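Local coordinates for protein Exo-1,5-alpha-L-arabinofuranobiosidase (Gibberella zeae, PDB 2YDT) that probably hydrolyses alpha-1,5-linked arabinan from the chain end, releasing arabinobiose, and holds arabinofuranose and an iminosugar inhibitor in its active-site pocket, at residues D333-A342 with T353-S362. Residues are numbered along the deposited sequence; the frame is centred on the assembly and turned at random.
With SO4 (sulfate ion), chain D.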
loop_
_atom_site.group_PDB
_atom_site.type_symbol
_atom_site.label_atom_id
_atom_site.label_comp_id
_atom_site.label_asym_id
_atom_site.label_seq_id
_atom_site.Cartn_x
_atom_site.Cartn_y
_atom_site.Cartn_z
ATOM N N ASP A 333 1.912 0.716 21.535
ATOM C CA ASP A 333 1.808 2.153 21.801
ATOM C C ASP A 333 1.171 2.839 20.618
ATOM O O ASP A 333 1.847 3.291 19.694
ATOM C CB ASP A 333 3.155 2.786 22.160
ATOM C CG ASP A 333 2.996 4.248 22.662
ATOM O OD1 ASP A 333 1.887 4.842 22.521
ATOM O OD2 ASP A 333 3.986 4.805 23.209
ATOM N N PRO A 334 -0.144 2.935 20.639
ATOM C CA PRO A 334 -0.931 3.542 19.576
ATOM C C PRO A 334 -0.573 5.005 19.250
ATOM O O PRO A 334 -0.964 5.500 18.207
ATOM C CB PRO A 334 -2.348 3.469 20.126
ATOM C CG PRO A 334 -2.331 2.314 21.055
ATOM C CD PRO A 334 -1.006 2.347 21.687
ATOM N N ASP A 335 0.139 5.698 20.145
ATOM C CA ASP A 335 0.621 7.059 19.869
ATOM C C ASP A 335 1.753 7.064 18.831
ATOM O O ASP A 335 1.945 8.050 18.161
ATOM C CB ASP A 335 1.131 7.676 21.181
ATOM C CG ASP A 335 1.343 9.168 21.110
ATOM O OD1 ASP A 335 0.822 9.874 20.231
ATOM O OD2 ASP A 335 2.045 9.677 22.017
ATOM N N LEU A 336 2.464 5.959 18.696
ATOM C CA LEU A 336 3.618 5.901 17.781
ATOM C C LEU A 336 3.157 5.603 16.348
ATOM O O LEU A 336 2.321 4.693 16.119
ATOM C CB LEU A 336 4.609 4.829 18.224
ATOM C CG LEU A 336 5.386 5.102 19.527
ATOM C CD1 LEU A 336 6.279 3.858 19.880
ATOM C CD2 LEU A 336 6.174 6.387 19.397
ATOM N N LEU A 337 3.732 6.333 15.404
ATOM C CA LEU A 337 3.407 6.170 13.995
ATOM C C LEU A 337 4.708 6.107 13.188
ATOM O O LEU A 337 5.502 7.044 13.222
ATOM C CB LEU A 337 2.551 7.331 13.511
ATOM C CG LEU A 337 2.172 7.351 12.013
ATOM C CD1 LEU A 337 1.040 6.324 11.696
ATOM C CD2 LEU A 337 1.746 8.747 11.579
ATOM N N MET A 338 4.889 5.017 12.427
ATOM C CA MET A 338 6.024 4.949 11.477
ATOM C C MET A 338 5.559 5.427 10.114
ATOM O O MET A 338 4.439 5.087 9.670
ATOM C CB MET A 338 6.565 3.512 11.380
ATOM C CG MET A 338 7.564 3.320 10.259
ATOM S SD MET A 338 8.262 1.615 10.259
ATOM C CE MET A 338 9.514 1.951 11.359
ATOM N N ILE A 339 6.406 6.225 9.458
ATOM C CA ILE A 339 6.183 6.752 8.136
ATOM C C ILE A 339 7.395 6.318 7.303
ATOM O O ILE A 339 8.549 6.613 7.666
ATOM C CB ILE A 339 6.069 8.307 8.126
ATOM C CG1 ILE A 339 5.122 8.754 9.248
ATOM C CG2 ILE A 339 5.648 8.799 6.734
ATOM C CD1 ILE A 339 5.100 10.262 9.488
ATOM N N MET A 340 7.157 5.545 6.218
ATOM C CA MET A 340 8.225 4.847 5.488
ATOM C C MET A 340 8.086 5.163 4.015
ATOM O O MET A 340 6.987 5.142 3.457
ATOM C CB MET A 340 8.103 3.331 5.672
ATOM C CG MET A 340 9.269 2.507 5.109
ATOM S SD MET A 340 8.782 0.760 5.086
ATOM C CE MET A 340 10.310 0.006 4.562
ATOM N N GLY A 341 9.206 5.477 3.362
ATOM C CA GLY A 341 9.205 5.769 1.944
ATOM C C GLY A 341 10.420 5.288 1.212
ATOM O O GLY A 341 11.462 4.973 1.835
ATOM N N ALA A 342 10.260 5.189 -0.115
ATOM C CA ALA A 342 11.364 4.785 -0.982
ATOM C C ALA A 342 11.522 5.736 -2.152
ATOM O O ALA A 342 11.922 5.349 -3.245
ATOM C CB ALA A 342 11.257 3.304 -1.409
ATOM N N THR A 353 16.288 6.534 -1.726
ATOM C CA THR A 353 16.719 5.581 -0.720
ATOM C C THR A 353 15.438 5.127 0.002
ATOM O O THR A 353 14.402 5.811 -0.073
ATOM C CB THR A 353 17.658 6.203 0.329
ATOM O OG1 THR A 353 16.940 7.254 1.029
ATOM C CG2 THR A 353 18.940 6.769 -0.375
ATOM N N VAL A 354 15.553 4.023 0.704
ATOM C CA VAL A 354 14.475 3.530 1.606
ATOM C C VAL A 354 14.769 4.087 3.004
ATOM O O VAL A 354 15.851 3.909 3.527
ATOM C CB VAL A 354 14.391 1.975 1.640
ATOM C CG1 VAL A 354 13.126 1.553 2.445
ATOM C CG2 VAL A 354 14.409 1.405 0.190
ATOM N N SER A 355 13.799 4.778 3.602
ATOM C CA SER A 355 14.031 5.323 4.927
ATOM C C SER A 355 12.726 5.402 5.709
ATOM O O SER A 355 11.653 5.187 5.153
ATOM C CB SER A 355 14.633 6.720 4.831
ATOM O OG SER A 355 13.708 7.675 4.318
ATOM N N ALA A 356 12.817 5.715 7.011
ATOM C CA ALA A 356 11.598 5.824 7.830
ATOM C C ALA A 356 11.833 6.788 8.977
ATOM O O ALA A 356 12.981 7.045 9.364
ATOM C CB ALA A 356 11.166 4.475 8.374
ATOM N N SER A 357 10.725 7.279 9.515
ATOM C CA SER A 357 10.703 8.021 10.774
ATOM C C SER A 357 9.624 7.412 11.670
ATOM O O SER A 357 8.639 6.871 11.171
ATOM C CB SER A 357 10.332 9.476 10.504
ATOM O OG SER A 357 11.269 10.151 9.686
ATOM N N VAL A 358 9.787 7.533 12.997
ATOM C CA VAL A 358 8.731 7.200 13.935
ATOM C C VAL A 358 8.462 8.478 14.728
ATOM O O VAL A 358 9.394 9.047 15.302
ATOM C CB VAL A 358 9.081 6.041 14.856
ATOM C CG1 VAL A 358 8.061 5.942 16.022
ATOM C CG2 VAL A 358 9.154 4.745 14.055
ATOM N N VAL A 359 7.224 8.915 14.698
ATOM C CA VAL A 359 6.743 10.140 15.389
ATOM C C VAL A 359 5.666 9.761 16.397
ATOM O O VAL A 359 5.125 8.661 16.372
ATOM C CB VAL A 359 6.166 11.151 14.419
ATOM C CG1 VAL A 359 7.202 11.543 13.368
ATOM C CG2 VAL A 359 4.857 10.630 13.747
ATOM N N ARG A 360 5.386 10.661 17.348
ATOM C CA ARG A 360 4.257 10.539 18.230
ATOM C C ARG A 360 3.148 11.495 17.798
ATOM O O ARG A 360 3.372 12.695 17.635
ATOM C CB ARG A 360 4.670 10.904 19.697
ATOM C CG ARG A 360 5.322 9.817 20.420
ATOM C CD ARG A 360 5.520 10.139 21.933
ATOM N NE ARG A 360 6.285 9.044 22.477
ATOM C CZ ARG A 360 5.777 7.867 22.818
ATOM N NH1 ARG A 360 4.471 7.656 22.795
ATOM N NH2 ARG A 360 6.573 6.921 23.234
ATOM N N LEU A 361 1.930 10.983 17.685
ATOM C CA LEU A 361 0.805 11.768 17.255
ATOM C C LEU A 361 0.513 12.832 18.328
ATOM O O LEU A 361 0.138 13.949 17.970
ATOM C CB LEU A 361 -0.417 10.880 17.029
ATOM C CG LEU A 361 -0.325 10.001 15.791
ATOM C CD1 LEU A 361 -1.468 8.955 15.811
ATOM C CD2 LEU A 361 -0.323 10.877 14.525
ATOM N N SER A 362 0.750 12.469 19.594
ATOM C CA SER A 362 0.585 13.423 20.726
ATOM C C SER A 362 1.476 14.660 20.564
ATOM O O SER A 362 1.160 15.740 21.095
ATOM C CB SER A 362 0.849 12.735 22.065
ATOM O OG SER A 362 2.157 12.248 22.217
HETATM S S SO4 D . 10.034 8.946 22.822
HETATM O O1 SO4 D . 9.540 7.588 22.929
HETATM O O2 SO4 D . 9.000 9.877 22.453
HETATM O O3 SO4 D . 10.698 9.240 24.093
HETATM O O4 SO4 D . 11.132 9.056 21.862
#
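R360 reaches back from the end of strand 354-360 to the turn that leads into strand 336-341. Its CB and CG pass D335 OD2, and CG also rests on L336 CD2 at 3.7 Å. The chain runs extended from CG to NE, with CD close to both D335 OD2 and the sulfate. NE then donates to SO4 O2 at 2.8 Å, and NH2 to SO4 O1. NH1 turns to the acids: it forms salt bridges with D333 OD2 (2.9 Å) on the syn side and D335 OD2 (3.3 Å) on the anti side, about 30° out of each carboxylate plane. All these acceptors lie around the guanidinium edge, whereas L336 CD2 sits 3.8 Å above the centre of one face. R360 stands at the N-cap position of helix 361-364. Chi1 of -166° swings the D335 carboxylate beside its own carbonyl carbon, where syn lone pairs accept from S362, OD1 from N at 2.7 Å and OD2 from OG at 2.6 Å. D333 OD1 accepts from D335 N, an Asx turn holding the D335 backbone. Beyond this corner the strands pair antiparallel through six backbone hydrogen bonds, from L337-V359 to G341-S355. On one face M338 CE meets V358 CG2 at 3.9 Å; on the other, L337 packs on V359 and L361. These are the middle strands of a four-stranded blade, which N-terminal strand 11-17 completes in the Velcro-like closure of a beta-propeller. The sulfate, probably from the crystallisation liquor, is also held by K9 N and T10 OG1. Sharing R360 would favour both acids ionised, though the sulfate would offset part of its charge; D335 bonds to L361 N and S362 tie the corner to the helix start.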